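Local coordinates for protein CD1-2 antigen (PDB 3DBX) that probably presents lipid antigens to T cells, as a CD1-family relative of MHC class I molecules with a groove that here holds palmitic acid, at residues A[11-15]-A[170-175]; A[133-137]-A[149-153]; A[191-197]-A[279-283]. One frame throughout, in Å; residues are numbered along the deposited sequence.

Interaction 1 (A[11-15]-A[170-175])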
loop_
_atom_site.group_PDB
_atom_site.type_symbol
_atom_site.label_atom_id
_atom_site.label_comp_id
_atom_site.label_asym_id
_atom_site.label_seq_id
_atom_site.Cartn_x
_atom_site.Cartn_y
_atom_site.Cartn_z
ATOM N N GLN A 11 -9.581 -2.364 -13.732
ATOM C CA GLN A 11 -10.555 -3.437 -13.520
ATOM C C GLN A 11 -10.018 -4.533 -12.587
ATOM O O GLN A 11 -10.262 -5.732 -12.795
ATOM C CB GLN A 11 -11.025 -3.994 -14.870
ATOM C CG GLN A 11 -11.753 -2.935 -15.680
ATOM C CD GLN A 11 -12.071 -3.365 -17.081
ATOM O OE1 GLN A 11 -11.176 -3.627 -17.888
ATOM N NE2 GLN A 11 -13.359 -3.422 -17.392
ATOM N N PHE A 12 -9.279 -4.094 -11.566
ATOM C CA PHE A 12 -8.707 -4.968 -10.550
ATOM C C PHE A 12 -9.276 -4.555 -9.199
ATOM O O PHE A 12 -8.912 -3.505 -8.629
ATOM C CB PHE A 12 -7.166 -4.886 -10.561
ATOM C CG PHE A 12 -6.453 -5.920 -9.673
ATOM C CD1 PHE A 12 -7.090 -7.067 -9.217
ATOM C CD2 PHE A 12 -5.109 -5.748 -9.342
ATOM C CE1 PHE A 12 -6.413 -8.015 -8.421
ATOM C CE2 PHE A 12 -4.433 -6.689 -8.566
ATOM C CZ PHE A 12 -5.095 -7.823 -8.105
ATOM N N PHE A 13 -10.176 -5.392 -8.705
ATOM C CA PHE A 13 -10.841 -5.202 -7.420
ATOM C C PHE A 13 -10.174 -6.059 -6.344
ATOM O O PHE A 13 -10.004 -7.252 -6.535
ATOM C CB PHE A 13 -12.306 -5.606 -7.555
ATOM C CG PHE A 13 -13.112 -5.340 -6.334
ATOM C CD1 PHE A 13 -13.361 -4.024 -5.919
ATOM C CD2 PHE A 13 -13.625 -6.385 -5.589
ATOM C CE1 PHE A 13 -14.120 -3.761 -4.778
ATOM C CE2 PHE A 13 -14.377 -6.130 -4.436
ATOM C CZ PHE A 13 -14.632 -4.814 -4.046
ATOM N N GLN A 14 -9.794 -5.435 -5.230
ATOM C CA GLN A 14 -9.122 -6.112 -4.126
ATOM C C GLN A 14 -9.731 -5.756 -2.785
ATOM O O GLN A 14 -10.184 -4.637 -2.582
ATOM C CB GLN A 14 -7.643 -5.738 -4.089
ATOM C CG GLN A 14 -6.834 -6.240 -5.265
ATOM C CD GLN A 14 -5.351 -5.958 -5.073
ATOM O OE1 GLN A 14 -4.625 -6.776 -4.523
ATOM N NE2 GLN A 14 -4.907 -4.789 -5.514
ATOM N N LEU A 15 -9.683 -6.723 -1.865
ATOM C CA LEU A 15 -10.164 -6.590 -0.516
ATOM C C LEU A 15 -9.035 -7.027 0.423
ATOM O O LEU A 15 -8.415 -8.082 0.237
ATOM C CB LEU A 15 -11.379 -7.497 -0.297
ATOM C CG LEU A 15 -12.698 -7.237 -1.013
ATOM C CD1 LEU A 15 -13.644 -8.455 -0.868
ATOM C CD2 LEU A 15 -13.371 -5.999 -0.465
ATOM N N PHE A 170 -18.721 -9.856 -8.262
ATOM C CA PHE A 170 -17.594 -8.916 -8.361
ATOM C C PHE A 170 -17.358 -8.352 -9.777
ATOM O O PHE A 170 -17.104 -7.153 -9.895
ATOM C CB PHE A 170 -16.291 -9.484 -7.762
ATOM C CG PHE A 170 -16.323 -9.684 -6.272
ATOM C CD1 PHE A 170 -17.386 -9.215 -5.496
ATOM C CD2 PHE A 170 -15.260 -10.320 -5.637
ATOM C CE1 PHE A 170 -17.406 -9.389 -4.102
ATOM C CE2 PHE A 170 -15.255 -10.504 -4.238
ATOM C CZ PHE A 170 -16.331 -10.028 -3.467
ATOM N N PRO A 171 -17.413 -9.202 -10.845
ATOM C CA PRO A 171 -17.355 -8.705 -12.228
ATOM C C PRO A 171 -18.386 -7.630 -12.625
ATOM O O PRO A 171 -18.000 -6.631 -13.250
ATOM C CB PRO A 171 -17.545 -9.979 -13.066
ATOM C CG PRO A 171 -17.002 -11.033 -12.229
ATOM C CD PRO A 171 -17.422 -10.674 -10.830
ATOM N N ASN A 172 -19.670 -7.841 -12.319
ATOM C CA ASN A 172 -20.699 -6.804 -12.500
ATOM C C ASN A 172 -20.400 -5.490 -11.752
ATOM O O ASN A 172 -20.615 -4.406 -12.287
ATOM C CB ASN A 172 -22.089 -7.327 -12.110
ATOM C CG ASN A 172 -22.730 -8.171 -13.209
ATOM O OD1 ASN A 172 -22.113 -9.102 -13.739
ATOM N ND2 ASN A 172 -23.979 -7.846 -13.559
ATOM N N TYR A 173 -19.897 -5.612 -10.524
ATOM C CA TYR A 173 -19.536 -4.478 -9.672
ATOM C C TYR A 173 -18.394 -3.627 -10.259
ATOM O O TYR A 173 -18.507 -2.398 -10.337
ATOM C CB TYR A 173 -19.173 -5.005 -8.277
ATOM C CG TYR A 173 -19.007 -3.977 -7.178
ATOM C CD1 TYR A 173 -19.888 -2.902 -7.027
ATOM C CD2 TYR A 173 -17.990 -4.117 -6.253
ATOM C CE1 TYR A 173 -19.717 -1.963 -5.973
ATOM C CE2 TYR A 173 -17.821 -3.208 -5.220
ATOM C CZ TYR A 173 -18.684 -2.139 -5.083
ATOM O OH TYR A 173 -18.466 -1.263 -4.029
ATOM N N ILE A 174 -17.318 -4.285 -10.689
ATOM C CA ILE A 174 -16.176 -3.624 -11.338
ATOM C C ILE A 174 -16.651 -2.793 -12.543
ATOM O O ILE A 174 -16.271 -1.623 -12.704
ATOM C CB ILE A 174 -15.131 -4.669 -11.817
ATOM C CG1 ILE A 174 -14.439 -5.336 -10.621
ATOM C CG2 ILE A 174 -14.089 -4.023 -12.708
ATOM C CD1 ILE A 174 -13.628 -6.602 -10.978
ATOM N N LEU A 175 -17.496 -3.420 -13.364
ATOM C CA LEU A 175 -18.031 -2.843 -14.580
ATOM C C LEU A 175 -18.818 -1.566 -14.317
ATOM O O LEU A 175 -18.616 -0.551 -14.990
ATOM C CB LEU A 175 -18.912 -3.871 -15.286
ATOM C CG LEU A 175 -18.334 -4.543 -16.530
ATOM C CD1 LEU A 175 -16.983 -5.177 -16.238
ATOM C CD2 LEU A 175 -19.316 -5.570 -17.080
#
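Phe13 and Ile174 bury the most surface in this contact, with Gln11 next. The CB of Phe13 lies 3.7 Å from CG1 of Ile174, and the terminal CD1 of the isoleucine reaches the same carbon. Phe13 holds its ring anti to the backbone N (chi1 -175°), which sends it from the strand toward the helix, where it meets Phe170 at its edge and Tyr173 over one face. Against Phe170 the geometry is edge-to-face: the Phe13 edge is directed at the Phe170 face, with centroids 5.4 Å apart and planes at 64°. Against Tyr173 the roles reverse in an offset edge-to-face pair, since the tyrosine ring edge points at the face of Phe13, planes at 81°, and CE2 of Tyr173 approaches CZ of Phe13 to 3.8 Å. Ile174 also serves the start of the strand segment: its second branch, CG2, sits 3.7 Å from CA of Gln11 and also touches CB and CG, the two side chains crossing at about a right angle, so the glutamine contributes its aliphatic part. Farther along, CD1 of Leu15 touches CZ of Phe170 at 4.1 Å; the Leu15 side chain comes within about 4 Å of the bound palmitic acid, nearest atoms. Strands 27-35 and 97-107 also pack here, with Ala33 touching Phe13 and Leu15, and Cys105 touching Phe170 and Ile174. The contact thus sets helix 156-180 on the sheet floor of the MHC-like domain, the axes of the short segments 12-15 and 170-175 approaching to 9.2 Å. With no hydrogen bond across the two segments, the contact is apolar and probably rests on dispersion, with a likely electrostatic contribution from the two edge-to-face pairs, which would favour this orientation of the Phe13 ring.

Interaction 2 (A[133-137]-A[149-153])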
loop_
_atom_site.group_PDB
_atom_site.type_symbol
_atom_site.label_atom_id
_atom_site.label_comp_id
_atom_site.label_asym_id
_atom_site.label_seq_id
_atom_site.Cartn_x
_atom_site.Cartn_y
_atom_site.Cartn_z
ATOM N N ARG A 133 -10.216 -26.174 -8.564
ATOM C CA ARG A 133 -10.246 -27.449 -7.847
ATOM C C ARG A 133 -11.322 -27.521 -6.750
ATOM O O ARG A 133 -11.421 -28.528 -6.047
ATOM C CB ARG A 133 -8.863 -27.746 -7.255
ATOM N N GLU A 134 -12.111 -26.453 -6.602
ATOM C CA GLU A 134 -13.180 -26.378 -5.590
ATOM C C GLU A 134 -12.659 -26.777 -4.194
ATOM O O GLU A 134 -13.281 -27.577 -3.483
ATOM C CB GLU A 134 -14.390 -27.234 -6.023
ATOM C CG GLU A 134 -15.682 -26.941 -5.267
ATOM C CD GLU A 134 -16.922 -27.543 -5.913
ATOM O OE1 GLU A 134 -16.982 -28.779 -6.123
ATOM O OE2 GLU A 134 -17.860 -26.766 -6.187
ATOM N N ARG A 135 -11.510 -26.208 -3.820
ATOM C CA ARG A 135 -10.731 -26.670 -2.666
ATOM C C ARG A 135 -9.930 -25.555 -1.994
ATOM O O ARG A 135 -9.373 -24.688 -2.669
ATOM C CB ARG A 135 -9.771 -27.778 -3.117
ATOM C CG ARG A 135 -8.975 -28.461 -2.010
ATOM C CD ARG A 135 -8.044 -29.534 -2.577
ATOM N NE ARG A 135 -6.932 -28.992 -3.368
ATOM C CZ ARG A 135 -6.387 -29.609 -4.419
ATOM N NH1 ARG A 135 -6.856 -30.785 -4.826
ATOM N NH2 ARG A 135 -5.379 -29.044 -5.074
ATOM N N TRP A 136 -9.871 -25.598 -0.664
ATOM C CA TRP A 136 -8.944 -24.772 0.123
ATOM C C TRP A 136 -7.655 -25.552 0.401
ATOM O O TRP A 136 -7.710 -26.711 0.842
ATOM C CB TRP A 136 -9.592 -24.371 1.442
ATOM C CG TRP A 136 -10.647 -23.335 1.294
ATOM C CD1 TRP A 136 -11.946 -23.535 0.936
ATOM C CD2 TRP A 136 -10.500 -21.924 1.507
ATOM N NE1 TRP A 136 -12.617 -22.336 0.909
ATOM C CE2 TRP A 136 -11.756 -21.332 1.256
ATOM C CE3 TRP A 136 -9.427 -21.103 1.885
ATOM C CZ2 TRP A 136 -11.973 -19.953 1.367
ATOM C CZ3 TRP A 136 -9.643 -19.731 1.997
ATOM C CH2 TRP A 136 -10.908 -19.174 1.739
ATOM N N VAL A 137 -6.508 -24.925 0.138
ATOM C CA VAL A 137 -5.195 -25.587 0.206
ATOM C C VAL A 137 -4.315 -25.013 1.328
ATOM O O VAL A 137 -4.168 -23.783 1.434
ATOM C CB VAL A 137 -4.417 -25.483 -1.139
ATOM C CG1 VAL A 137 -3.487 -26.663 -1.310
ATOM C CG2 VAL A 137 -5.368 -25.395 -2.330
ATOM N N SER A 149 -8.251 -25.445 6.679
ATOM C CA SER A 149 -8.347 -25.891 5.289
ATOM C C SER A 149 -9.419 -26.976 5.114
ATOM O O SER A 149 -10.114 -26.998 4.094
ATOM C CB SER A 149 -6.991 -26.419 4.813
ATOM O OG SER A 149 -6.999 -26.707 3.424
ATOM N N ASN A 150 -9.547 -27.857 6.111
ATOM C CA ASN A 150 -10.490 -28.987 6.057
ATOM C C ASN A 150 -11.949 -28.573 6.277
ATOM O O ASN A 150 -12.910 -29.091 5.535
ATOM C CB ASN A 150 -10.095 -30.074 7.071
ATOM C CG ASN A 150 -8.941 -30.936 6.586
ATOM O OD1 ASN A 150 -8.601 -30.894 5.284
ATOM N ND2 ASN A 150 -8.309 -31.727 7.634
ATOM N N THR A 151 -12.097 -27.656 7.327
ATOM C CA THR A 151 -13.416 -27.093 7.633
ATOM C C THR A 151 -13.961 -26.303 6.443
ATOM O O THR A 151 -15.138 -26.413 6.102
ATOM C CB THR A 151 -13.352 -26.169 8.885
ATOM O OG1 THR A 151 -12.664 -26.845 9.957
ATOM C CG2 THR A 151 -14.748 -25.788 9.362
ATOM N N LEU A 152 -13.099 -25.508 5.812
ATOM C CA LEU A 152 -13.523 -24.686 4.680
ATOM C C LEU A 152 -13.903 -25.507 3.434
ATOM O O LEU A 152 -14.932 -25.228 2.800
ATOM C CB LEU A 152 -12.479 -23.610 4.359
ATOM C CG LEU A 152 -12.410 -22.421 5.331
ATOM C CD1 LEU A 152 -11.148 -21.603 5.097
ATOM C CD2 LEU A 152 -13.663 -21.545 5.232
ATOM N N THR A 153 -13.081 -26.513 3.102
ATOM C CA THR A 153 -13.335 -27.355 1.933
ATOM C C THR A 153 -14.605 -28.177 2.132
ATOM O O THR A 153 -15.392 -28.330 1.197
ATOM C CB THR A 153 -12.139 -28.289 1.606
ATOM O OG1 THR A 153 -10.925 -27.534 1.610
ATOM C CG2 THR A 153 -12.303 -28.937 0.235
#
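Trp136 and Thr153 meet through their first torsions: the indole is turned anti to its own carbonyl carbon (chi1 -73°), reaching toward the helix, while chi1 of -48° in Thr153 directs OG1 at the strand and leaves CG2 to face Arg135. OG1 accepts the backbone N-H of Trp136 at 3.2 Å from its N, with an N-H...O angle of 150°, and donates to Ser149 O at 2.7 Å within the helix. One hydroxyl thereby links the strand backbone to the helix backbone, and Ser149 O receives both OG1 and the N-H of Thr153. Nearby, OG of Ser149 lies 2.7 Å from Trp136 O. The apolar half of the contact is a CH-pi arrangement: CB of Leu152 stands 3.5 Å from the centroid of the five-membered ring of Trp136, almost directly over it, while CD1 of Leu152 sits 3.7 Å from both CD2 and CE3 of Trp136, spreading the contact across the same face. At the margin, CG2 of Thr153 and CG of Arg135 run side by side 4.0 Å apart. The guanidinium of Arg135 turns elsewhere, to a salt bridge with Glu130, the residue that Glu134 and Arg135 both face in a G1 beta bulge. Val127 of the neighbouring strand and Val117 and Ile119 of the next one pack on the indole, and the bound palmitic acid touches both Trp136 and Leu152. The arrangement, in which a helix runs nearly antiparallel along the outermost strand of the sheet, belongs to the MHC class I-like groove, and here it forms part of the wall around a lipid chain.

Interaction 3 (A[191-197]-A[279-283])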
loop_
_atom_site.group_PDB
_atom_site.type_symbol
_atom_site.label_atom_id
_atom_site.label_comp_id
_atom_site.label_asym_id
_atom_site.label_seq_id
_atom_site.Cartn_x
_atom_site.Cartn_y
_atom_site.Cartn_z
ATOM N N PRO A 191 4.611 13.857 -13.823
ATOM C CA PRO A 191 5.622 14.022 -12.808
ATOM C C PRO A 191 6.392 15.300 -13.018
ATOM O O PRO A 191 6.381 15.844 -14.139
ATOM C CB PRO A 191 6.545 12.797 -13.046
ATOM C CG PRO A 191 6.459 12.578 -14.505
ATOM C CD PRO A 191 5.001 12.818 -14.811
ATOM N N MET A 192 7.040 15.788 -11.959
ATOM C CA MET A 192 8.053 16.828 -12.121
ATOM C C MET A 192 9.304 16.230 -11.525
ATOM O O MET A 192 9.186 15.361 -10.692
ATOM C CB MET A 192 7.690 18.160 -11.461
ATOM C CG MET A 192 7.400 18.176 -10.007
ATOM S SD MET A 192 7.553 19.885 -9.322
ATOM C CE MET A 192 9.350 20.040 -9.248
ATOM N N ALA A 193 10.490 16.647 -11.973
ATOM C CA ALA A 193 11.729 16.004 -11.490
ATOM C C ALA A 193 12.841 17.024 -11.253
ATOM O O ALA A 193 12.879 18.093 -11.865
ATOM C CB ALA A 193 12.193 14.899 -12.441
ATOM N N VAL A 194 13.711 16.702 -10.310
ATOM C CA VAL A 194 14.832 17.567 -9.970
ATOM C C VAL A 194 16.051 16.661 -9.863
ATOM O O VAL A 194 15.926 15.502 -9.431
ATOM C CB VAL A 194 14.599 18.406 -8.671
ATOM C CG1 VAL A 194 13.461 19.453 -8.852
ATOM C CG2 VAL A 194 14.342 17.536 -7.412
ATOM N N VAL A 195 17.205 17.181 -10.288
ATOM C CA VAL A 195 18.485 16.450 -10.219
ATOM C C VAL A 195 19.484 17.268 -9.382
ATOM O O VAL A 195 19.633 18.490 -9.590
ATOM C CB VAL A 195 19.060 16.183 -11.630
ATOM C CG1 VAL A 195 20.447 15.588 -11.540
ATOM C CG2 VAL A 195 18.175 15.211 -12.400
ATOM N N PHE A 196 20.133 16.626 -8.412
ATOM C CA PHE A 196 21.214 17.280 -7.661
ATOM C C PHE A 196 22.294 16.256 -7.289
ATOM O O PHE A 196 22.089 15.059 -7.462
ATOM C CB PHE A 196 20.673 17.996 -6.414
ATOM C CG PHE A 196 19.758 17.139 -5.573
ATOM C CD1 PHE A 196 18.394 17.026 -5.897
ATOM C CD2 PHE A 196 20.256 16.417 -4.513
ATOM C CE1 PHE A 196 17.549 16.218 -5.138
ATOM C CE2 PHE A 196 19.416 15.597 -3.734
ATOM C CZ PHE A 196 18.064 15.513 -4.034
ATOM N N ALA A 197 23.440 16.736 -6.809
ATOM C CA ALA A 197 24.566 15.862 -6.455
ATOM C C ALA A 197 24.915 15.966 -4.993
ATOM O O ALA A 197 24.860 17.063 -4.402
ATOM C CB ALA A 197 25.782 16.180 -7.302
ATOM N N LEU A 279 10.301 13.276 -19.771
ATOM C CA LEU A 279 10.840 14.332 -18.974
ATOM C C LEU A 279 12.340 14.063 -18.911
ATOM O O LEU A 279 12.749 12.985 -18.441
ATOM C CB LEU A 279 10.226 14.210 -17.579
ATOM C CG LEU A 279 10.614 15.097 -16.422
ATOM C CD1 LEU A 279 10.467 16.582 -16.762
ATOM C CD2 LEU A 279 9.722 14.681 -15.263
ATOM N N LEU A 280 13.155 15.030 -19.346
ATOM C CA LEU A 280 14.595 14.880 -19.356
ATOM C C LEU A 280 15.257 16.010 -18.536
ATOM O O LEU A 280 15.113 17.206 -18.876
ATOM C CB LEU A 280 15.133 14.865 -20.789
ATOM C CG LEU A 280 16.654 14.751 -20.894
ATOM C CD1 LEU A 280 17.109 13.315 -20.648
ATOM C CD2 LEU A 280 17.143 15.257 -22.231
ATOM N N VAL A 281 15.995 15.621 -17.495
ATOM C CA VAL A 281 16.551 16.555 -16.509
ATOM C C VAL A 281 18.071 16.383 -16.357
ATOM O O VAL A 281 18.522 15.412 -15.758
ATOM C CB VAL A 281 15.831 16.432 -15.126
ATOM C CG1 VAL A 281 16.220 17.570 -14.237
ATOM C CG2 VAL A 281 14.305 16.457 -15.306
ATOM N N PRO A 282 18.862 17.321 -16.923
ATOM C CA PRO A 282 20.326 17.262 -16.903
ATOM C C PRO A 282 20.877 17.472 -15.507
ATOM O O PRO A 282 20.221 18.129 -14.685
ATOM C CB PRO A 282 20.746 18.449 -17.799
ATOM C CG PRO A 282 19.524 18.813 -18.568
ATOM C CD PRO A 282 18.391 18.521 -17.634
ATOM N N TRP A 283 22.032 16.877 -15.219
ATOM C CA TRP A 283 22.786 17.273 -14.041
ATOM C C TRP A 283 23.713 18.419 -14.409
ATOM O O TRP A 283 24.626 18.253 -15.212
ATOM C CB TRP A 283 23.606 16.132 -13.470
ATOM C CG TRP A 283 24.556 16.602 -12.386
ATOM C CD1 TRP A 283 24.277 17.483 -11.379
ATOM C CD2 TRP A 283 25.914 16.191 -12.191
ATOM N NE1 TRP A 283 25.378 17.666 -10.588
ATOM C CE2 TRP A 283 26.400 16.885 -11.058
ATOM C CE3 TRP A 283 26.769 15.315 -12.869
ATOM C CZ2 TRP A 283 27.690 16.714 -10.573
ATOM C CZ3 TRP A 283 28.059 15.136 -12.390
ATOM C CH2 TRP A 283 28.513 15.848 -11.242
#
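Val195 and Val281 meet at the edge of an immunoglobulin C1-type sandwich, where strand 192-200 of one sheet runs beside strand 279-282 of the other. The short axes run 6.8 Å apart at an angle of 20°, so the strands are nearly parallel, yet no hydrogen bond joins the segments; each pairs instead within its own sheet, for example Val194 with Arg210 and Val281 with Cys267. Side chains make most of the contact, some of them resting on backbone carbonyls, and alternate residues supply it. In Val195 the two methyls divide the work. CG1, anti to the backbone N (chi1 173°), reaches Trp283 CB at 3.7 Å, whereas CG2 approaches Val281 CG1 at 3.6 Å and Val281 O at 3.4 Å. The two valines slide past each other in opposite directions. Val281 has a similar division: CG1 serves Val195, and CG2 lies 3.9 Å from CB of Ala193. That small methyl also receives Leu279 CD2 at 3.8 Å. Leu279 carries its CG anti to the backbone N (chi1 176°), extending toward the opposite strand so that CD2 can touch Ala193 and, at 4.0 Å, CG of Pro191, whose ring slides past it in the reverse sense. Val195 also packs on Cys267, a partner in the disulfide with Cys209 that joins the two sheets. Trp283 closes the row: its side chain crosses that of Val195 at about a right angle and carries the indole on to the end of the first strand segment, with Leu205 also touching it. There the ring meets the last alanine, CB of Ala197 lying 3.6 Å from NE1 of Trp283.

How the interactions relate
Interactions 1 and 2 share the MHC-like domain and its eight-stranded sheet: one joins strand 12-21 to helix 156-180, the other joins edge strand 135-138 to helix 143-154, and these two helices follow each other in the chain. Their centres are about 24 Å apart, and the sequence of interaction 2 falls between the two segments of interaction 1. Both lie close to the bound palmitic acid, consistent with helices seated over a floor to make a lipid groove. Interaction 3 comes later, its centre about 37 Å from that of interaction 1 and about 52 Å from that of interaction 2, in the separate immunoglobulin domain, where it joins the edges of the two sheets.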